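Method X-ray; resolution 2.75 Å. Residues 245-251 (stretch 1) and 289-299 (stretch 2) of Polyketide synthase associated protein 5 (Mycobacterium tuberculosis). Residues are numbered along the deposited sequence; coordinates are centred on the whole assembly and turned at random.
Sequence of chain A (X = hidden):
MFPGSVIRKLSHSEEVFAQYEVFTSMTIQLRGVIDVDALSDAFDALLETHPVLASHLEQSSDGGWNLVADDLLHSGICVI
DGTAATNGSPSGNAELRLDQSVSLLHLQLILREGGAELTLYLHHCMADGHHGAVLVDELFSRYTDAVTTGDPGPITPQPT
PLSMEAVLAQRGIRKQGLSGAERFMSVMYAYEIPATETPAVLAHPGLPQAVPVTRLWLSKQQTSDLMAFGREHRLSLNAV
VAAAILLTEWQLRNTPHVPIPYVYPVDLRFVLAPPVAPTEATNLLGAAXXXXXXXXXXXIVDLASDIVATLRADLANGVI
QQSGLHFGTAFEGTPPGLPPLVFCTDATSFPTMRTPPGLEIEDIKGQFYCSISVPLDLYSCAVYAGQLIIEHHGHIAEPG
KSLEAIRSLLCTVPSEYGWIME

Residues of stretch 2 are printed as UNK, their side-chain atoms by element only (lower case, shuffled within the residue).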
ATOM      1  N   ILE A 245     -11.473  -5.664 -13.077  1.00 64.44           N
ATOM      2  CA  ILE A 245     -11.825  -6.064 -11.726  1.00 62.67           C
ATOM      3  C   ILE A 245     -13.318  -5.838 -11.476  1.00 65.17           C
ATOM      4  O   ILE A 245     -14.023  -6.738 -11.021  1.00 64.04           O
ATOM      5  CB  ILE A 245     -10.996  -5.256 -10.701  1.00 59.73           C
ATOM      6  CG1 ILE A 245      -9.543  -5.670 -10.812  1.00 54.98           C
ATOM      7  CG2 ILE A 245     -11.511  -5.469  -9.287  1.00 52.70           C
ATOM      8  CD1 ILE A 245      -8.613  -4.755 -10.114  1.00 56.88           C
ATOM      9  N   LEU A 246     -13.795  -4.635 -11.781  1.00 67.80           N
ATOM     10  CA  LEU A 246     -15.197  -4.296 -11.565  1.00 71.94           C
ATOM     11  C   LEU A 246     -16.175  -5.152 -12.377  1.00 73.87           C
ATOM     12  O   LEU A 246     -17.255  -5.498 -11.889  1.00 76.01           O
ATOM     13  CB  LEU A 246     -15.426  -2.808 -11.849  1.00 73.02           C
ATOM     14  CG  LEU A 246     -14.907  -1.859 -10.767  1.00 72.99           C
ATOM     15  CD1 LEU A 246     -14.858  -0.445 -11.297  1.00 73.05           C
ATOM     16  CD2 LEU A 246     -15.807  -1.955  -9.537  1.00 71.64           C
ATOM     17  N   LEU A 247     -15.808  -5.491 -13.609  1.00 71.49           N
ATOM     18  CA  LEU A 247     -16.676  -6.327 -14.433  1.00 70.79           C
ATOM     19  C   LEU A 247     -16.840  -7.669 -13.743  1.00 72.88           C
ATOM     20  O   LEU A 247     -17.955  -8.072 -13.394  1.00 73.62           O
ATOM     21  CB  LEU A 247     -16.065  -6.531 -15.819  1.00 66.52           C
ATOM     22  CG  LEU A 247     -16.142  -5.286 -16.696  1.00 62.82           C
ATOM     23  CD1 LEU A 247     -15.497  -5.558 -18.028  1.00 59.74           C
ATOM     24  CD2 LEU A 247     -17.592  -4.884 -16.866  1.00 59.28           C
ATOM     25  N   THR A 248     -15.709  -8.342 -13.544  1.00 73.38           N
ATOM     26  CA  THR A 248     -15.667  -9.642 -12.888  1.00 74.17           C
ATOM     27  C   THR A 248     -16.462  -9.673 -11.586  1.00 77.27           C
ATOM     28  O   THR A 248     -17.140 -10.652 -11.299  1.00 78.05           O
ATOM     29  CB  THR A 248     -14.220 -10.056 -12.574  1.00 72.03           C
ATOM     30  OG1 THR A 248     -13.453 -10.085 -13.786  1.00 72.21           O
ATOM     31  CG2 THR A 248     -14.197 -11.433 -11.920  1.00 72.46           C
ATOM     32  N   GLU A 249     -16.387  -8.606 -10.799  1.00 81.21           N
ATOM     33  CA  GLU A 249     -17.119  -8.582  -9.544  1.00 86.28           C
ATOM     34  C   GLU A 249     -18.598  -8.789  -9.785  1.00 91.35           C
ATOM     35  O   GLU A 249     -19.268  -9.466  -9.011  1.00 91.01           O
ATOM     36  CB  GLU A 249     -16.898  -7.262  -8.812  1.00 85.64           C
ATOM     37  CG  GLU A 249     -15.622  -7.207  -7.988  1.00 84.69           C
ATOM     38  CD  GLU A 249     -15.598  -8.243  -6.874  1.00 82.46           C
ATOM     39  OE1 GLU A 249     -16.614  -8.367  -6.153  1.00 81.06           O
ATOM     40  OE2 GLU A 249     -14.559  -8.919  -6.713  1.00 78.14           O
ATOM     41  N   TRP A 250     -19.112  -8.212 -10.865  1.00 98.34           N
ATOM     42  CA  TRP A 250     -20.532  -8.342 -11.176  1.00104.68           C
ATOM     43  C   TRP A 250     -20.875  -9.756 -11.652  1.00107.42           C
ATOM     44  O   TRP A 250     -21.878 -10.332 -11.225  1.00108.02           O
ATOM     45  CB  TRP A 250     -20.931  -7.315 -12.236  1.00106.23           C
ATOM     46  CG  TRP A 250     -22.408  -7.251 -12.462  1.00109.16           C
ATOM     47  CD1 TRP A 250     -23.368  -6.893 -11.555  1.00109.67           C
ATOM     48  CD2 TRP A 250     -23.097  -7.547 -13.680  1.00109.64           C
ATOM     49  NE1 TRP A 250     -24.615  -6.959 -12.134  1.00110.19           N
ATOM     50  CE2 TRP A 250     -24.478  -7.371 -13.433  1.00110.17           C
ATOM     51  CE3 TRP A 250     -22.683  -7.981 -14.947  1.00109.38           C
ATOM     52  CZ2 TRP A 250     -25.443  -7.566 -14.418  1.00110.65           C
ATOM     53  CZ3 TRP A 250     -23.640  -8.180 -15.927  1.00109.01           C
ATOM     54  CH2 TRP A 250     -25.012  -7.987 -15.652  1.00111.43           C
ATOM     55  N   GLN A 251     -20.033 -10.299 -12.532  1.00110.20           N
ATOM     56  CA  GLN A 251     -20.206 -11.646 -13.081  1.00112.73           C
ATOM     57  C   GLN A 251     -20.235 -12.740 -12.016  1.00113.89           C
ATOM     58  O   GLN A 251     -20.756 -13.828 -12.255  1.00115.80           O
ATOM     59  CB  GLN A 251     -19.076 -11.960 -14.067  1.00112.54           C
ATOM     60  CG  GLN A 251     -19.185 -11.234 -15.385  1.00115.64           C
ATOM     61  CD  GLN A 251     -20.100 -11.942 -16.358  1.00116.13           C
ATOM     62  OE1 GLN A 251     -19.757 -12.994 -16.892  1.00116.18           O
ATOM     63  NE2 GLN A 251     -21.277 -11.375 -16.585  1.00117.41           N
ATOM     64  N   UNK A 289     -14.119   7.757  -4.394  1.00 64.67           N
ATOM     65  CA  UNK A 289     -15.254   6.845  -4.518  1.00 69.33           C
ATOM     66  C   UNK A 289     -15.759   6.828  -5.956  1.00 72.31           C
ATOM     67  O   UNK A 289     -15.463   7.731  -6.743  1.00 75.95           O
ATOM     68  o   UNK A 289     -16.907   8.532  -3.893  1.00 72.76           O
ATOM     69  c   UNK A 289     -16.392   7.249  -3.578  1.00 69.45           C
ATOM     70  N   UNK A 290     -16.518   5.790  -6.291  1.00 75.76           N
ATOM     71  CA  UNK A 290     -17.058   5.629  -7.634  1.00 78.41           C
ATOM     72  C   UNK A 290     -18.053   4.483  -7.685  1.00 79.77           C
ATOM     73  O   UNK A 290     -17.659   3.322  -7.584  1.00 78.25           O
ATOM     74  c   UNK A 290     -17.507   5.693 -12.058  1.00 91.04           C
ATOM     75  c   UNK A 290     -16.458   3.690 -10.466  1.00 85.93           C
ATOM     76  c   UNK A 290     -17.485   4.384 -12.511  1.00 90.09           C
ATOM     77  o   UNK A 290     -17.966   4.093 -13.765  1.00 90.34           O
ATOM     78  c   UNK A 290     -16.467   4.997  -9.990  1.00 85.31           C
ATOM     79  c   UNK A 290     -15.943   5.324  -8.619  1.00 80.20           C
ATOM     80  c   UNK A 290     -16.965   3.380 -11.720  1.00 88.22           C
ATOM     81  c   UNK A 290     -17.000   5.990 -10.801  1.00 87.66           C
ATOM     82  N   UNK A 291     -19.330   4.803  -7.870  1.00 83.61           N
ATOM     83  CA  UNK A 291     -20.376   3.782  -7.934  1.00 86.18           C
ATOM     84  C   UNK A 291     -20.497   3.204  -9.338  1.00 87.33           C
ATOM     85  O   UNK A 291     -21.159   3.783 -10.191  1.00 88.57           O
ATOM     86  c   UNK A 291     -22.475   2.407  -6.172  1.00 81.96           C
ATOM     87  c   UNK A 291     -21.717   4.381  -7.519  1.00 83.68           C
ATOM     88  c   UNK A 291     -22.866   3.412  -7.262  1.00 82.93           C
ATOM     89  c   UNK A 291     -24.092   4.216  -6.841  1.00 80.83           C
ATOM     90  N   UNK A 292     -19.858   2.063  -9.573  1.00 89.92           N
ATOM     91  CA  UNK A 292     -19.903   1.422 -10.877  1.00 91.89           C
ATOM     92  C   UNK A 292     -21.218   0.683 -11.067  1.00 95.38           C
ATOM     93  O   UNK A 292     -21.661  -0.068 -10.194  1.00 93.97           O
ATOM     94  c   UNK A 292     -18.740   0.460 -11.032  1.00 91.36           C
ATOM     95  N   UNK A 293     -21.840   0.909 -12.219  1.00 98.98           N
ATOM     96  CA  UNK A 293     -23.106   0.272 -12.549  1.00100.99           C
ATOM     97  C   UNK A 293     -22.913  -0.533 -13.824  1.00102.40           C
ATOM     98  O   UNK A 293     -23.140  -0.040 -14.928  1.00101.23           O
ATOM     99  c   UNK A 293     -24.301   2.246 -11.511  1.00101.13           C
ATOM    100  o   UNK A 293     -26.222   3.394 -10.736  1.00 98.20           O
ATOM    101  c   UNK A 293     -25.378   3.291 -11.653  1.00101.52           C
ATOM    102  c   UNK A 293     -24.183   1.339 -12.726  1.00100.83           C
ATOM    103  o   UNK A 293     -25.369   4.021 -12.669  1.00104.85           O
ATOM    104  N   UNK A 294     -22.485  -1.779 -13.647  1.00104.31           N
ATOM    105  CA  UNK A 294     -22.218  -2.683 -14.758  1.00105.46           C
ATOM    106  C   UNK A 294     -23.414  -3.554 -15.154  1.00105.83           C
ATOM    107  O   UNK A 294     -24.045  -4.200 -14.315  1.00105.20           O
ATOM    108  c   UNK A 294     -18.579  -3.566 -13.655  1.00103.71           C
ATOM    109  c   UNK A 294     -19.794  -2.752 -14.052  1.00103.82           C
ATOM    110  c   UNK A 294     -21.010  -3.601 -14.428  1.00105.00           C
ATOM    111  c   UNK A 294     -20.672  -4.475 -15.621  1.00104.50           C
ATOM    112  N   UNK A 295     -23.715  -3.549 -16.448  1.00107.44           N
ATOM    113  CA  UNK A 295     -24.803  -4.348 -16.972  1.00107.52           C
ATOM    114  C   UNK A 295     -24.198  -5.426 -17.848  1.00107.94           C
ATOM    115  O   UNK A 295     -22.973  -5.517 -17.949  1.00106.84           O
ATOM    116  N   UNK A 296     -25.019  -6.263 -18.498  1.00108.18           N
ATOM    117  CA  UNK A 296     -24.496  -7.327 -19.359  1.00107.59           C
ATOM    118  C   UNK A 296     -23.843  -6.807 -20.640  1.00107.51           C
ATOM    119  O   UNK A 296     -23.140  -7.545 -21.332  1.00104.76           O
ATOM    120  c   UNK A 296     -26.836  -7.174 -19.614  1.00108.63           C
ATOM    121  c   UNK A 296     -26.490  -6.317 -18.422  1.00108.35           C
ATOM    122  c   UNK A 296     -25.731  -8.179 -19.630  1.00107.65           C
ATOM    123  N   UNK A 297     -24.064  -5.530 -20.939  1.00108.54           N
ATOM    124  CA  UNK A 297     -23.500  -4.915 -22.139  1.00109.64           C
ATOM    125  C   UNK A 297     -22.401  -3.898 -21.860  1.00109.47           C
ATOM    126  O   UNK A 297     -21.696  -3.476 -22.782  1.00110.75           O
ATOM    127  n   UNK A 297     -26.752  -5.110 -23.640  1.00112.79           N
ATOM    128  o   UNK A 297     -24.894  -6.090 -24.448  1.00110.01           O
ATOM    129  c   UNK A 297     -24.597  -4.239 -22.964  1.00111.17           C
ATOM    130  c   UNK A 297     -25.431  -5.230 -23.745  1.00112.10           C
ATOM    131  N   UNK A 298     -22.261  -3.492 -20.600  1.00106.36           N
ATOM    132  CA  UNK A 298     -21.242  -2.519 -20.228  1.00101.56           C
ATOM    133  C   UNK A 298     -19.907  -2.822 -20.890  1.00100.70           C
ATOM    134  O   UNK A 298     -19.422  -3.953 -20.849  1.00102.00           O
ATOM    135  c   UNK A 298     -19.904  -1.541 -18.368  1.00102.35           C
ATOM    136  o   UNK A 298     -22.250  -2.012 -18.104  1.00 97.80           O
ATOM    137  c   UNK A 298     -21.045  -2.479 -18.722  1.00 99.47           C
ATOM    138  N   UNK A 299     -19.320  -1.801 -21.502  1.00 98.48           N
ATOM    139  CA  UNK A 299     -18.052  -1.956 -22.200  1.00 97.71           C
ATOM    140  C   UNK A 299     -16.844  -1.538 -21.367  1.00 97.36           C
ATOM    141  O   UNK A 299     -16.899  -0.579 -20.598  1.00 96.71           O
ATOM    142  o   UNK A 299     -16.574  -2.291 -24.949  1.00 96.84           O
ATOM    143  o   UNK A 299     -16.006  -0.293 -24.216  1.00 97.62           O
ATOM    144  c   UNK A 299     -18.091  -1.165 -23.508  1.00 96.96           C
ATOM    145  c   UNK A 299     -16.799  -1.257 -24.283  1.00 97.67           C
TER

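Position 289 carries one carbon and then one oxygen, and it lies out of reach of the helix 245-251. A lone hydroxymethyl group makes it Ser289.

Position 290 has one carbon leading to a ring of six carbons that bears one oxygen. A ring carbon comes near Leu246. This is Tyr290, and the pair is CE2 to Leu246 CD1 at 4.4 Å, with the methyl at the ring edge. Its hydroxyl is hydrogen-bonded elsewhere in the structure.

Position 291 has four carbons, forked at the second, and touches nothing on the helix. The fork identifies Leu291.

Position 292 has a single carbon, CB, pointing toward the helix. Its CB lies 4.0 Å from Leu246 CD1. This is Ala292, the last residue of the strand.

Position 293 has three carbons, the third carrying two oxygens. That is a carboxylate on a two-carbon stem, so Glu293. It points away from the helix and is exposed.

Position 294 has four carbons, forked at the first, with one arm two carbons long. It reaches both Leu246 and Leu247. The branching at CB gives Ile294. Its CD1 lies 3.7 Å from Leu246 CB and 2.9 Å from Leu246 O, a tight approach. Its CG2 lies 3.3 Å from Leu247 CD2 and 4.1 Å from Trp250 CE3.

Position 295 has no side-chain atoms, so it is Gly295. Its CA sits over the face of the Trp250 six-membered ring, 4.2 Å from the centroid, in a CH-pi contact.

Position 296 has three carbons closing a ring onto the backbone N, and a ring carbon nears Trp250. This is Pro296. Its CD is 3.6 Å from Trp250 CH2. An ideal CB on Gly295 would lie 3.0 Å from Pro296 CD, a clash.

Position 297 has two carbons, the second carrying one oxygen and one nitrogen. The amide fits Asn297, which points away.

Position 298 has one carbon bearing an oxygen and a carbon, and its outer carbon nears Leu247, hence Thr298. Its OG1 accepts a hydrogen bond from Gly295 N at 2.7 Å, nearly straight, which ties the turn together. Its CG2 is 4.3 Å from Leu247 CD2.

Position 299 has two carbons, the second carrying two oxygens. It points away from the helix and makes no contact with it. This is Asp299. It caps the helix that follows.

The contact is mainly apolar, and no hydrogen bond crosses it. Ile294 is its centre, packing against Leu246, Leu247 and Trp250. Trp250 extends the surface under the backbone of the turn, where its CE2 lies 3.3 Å from Ile294 O.

Stretch 2 289-299: SYLAEIGPNTD
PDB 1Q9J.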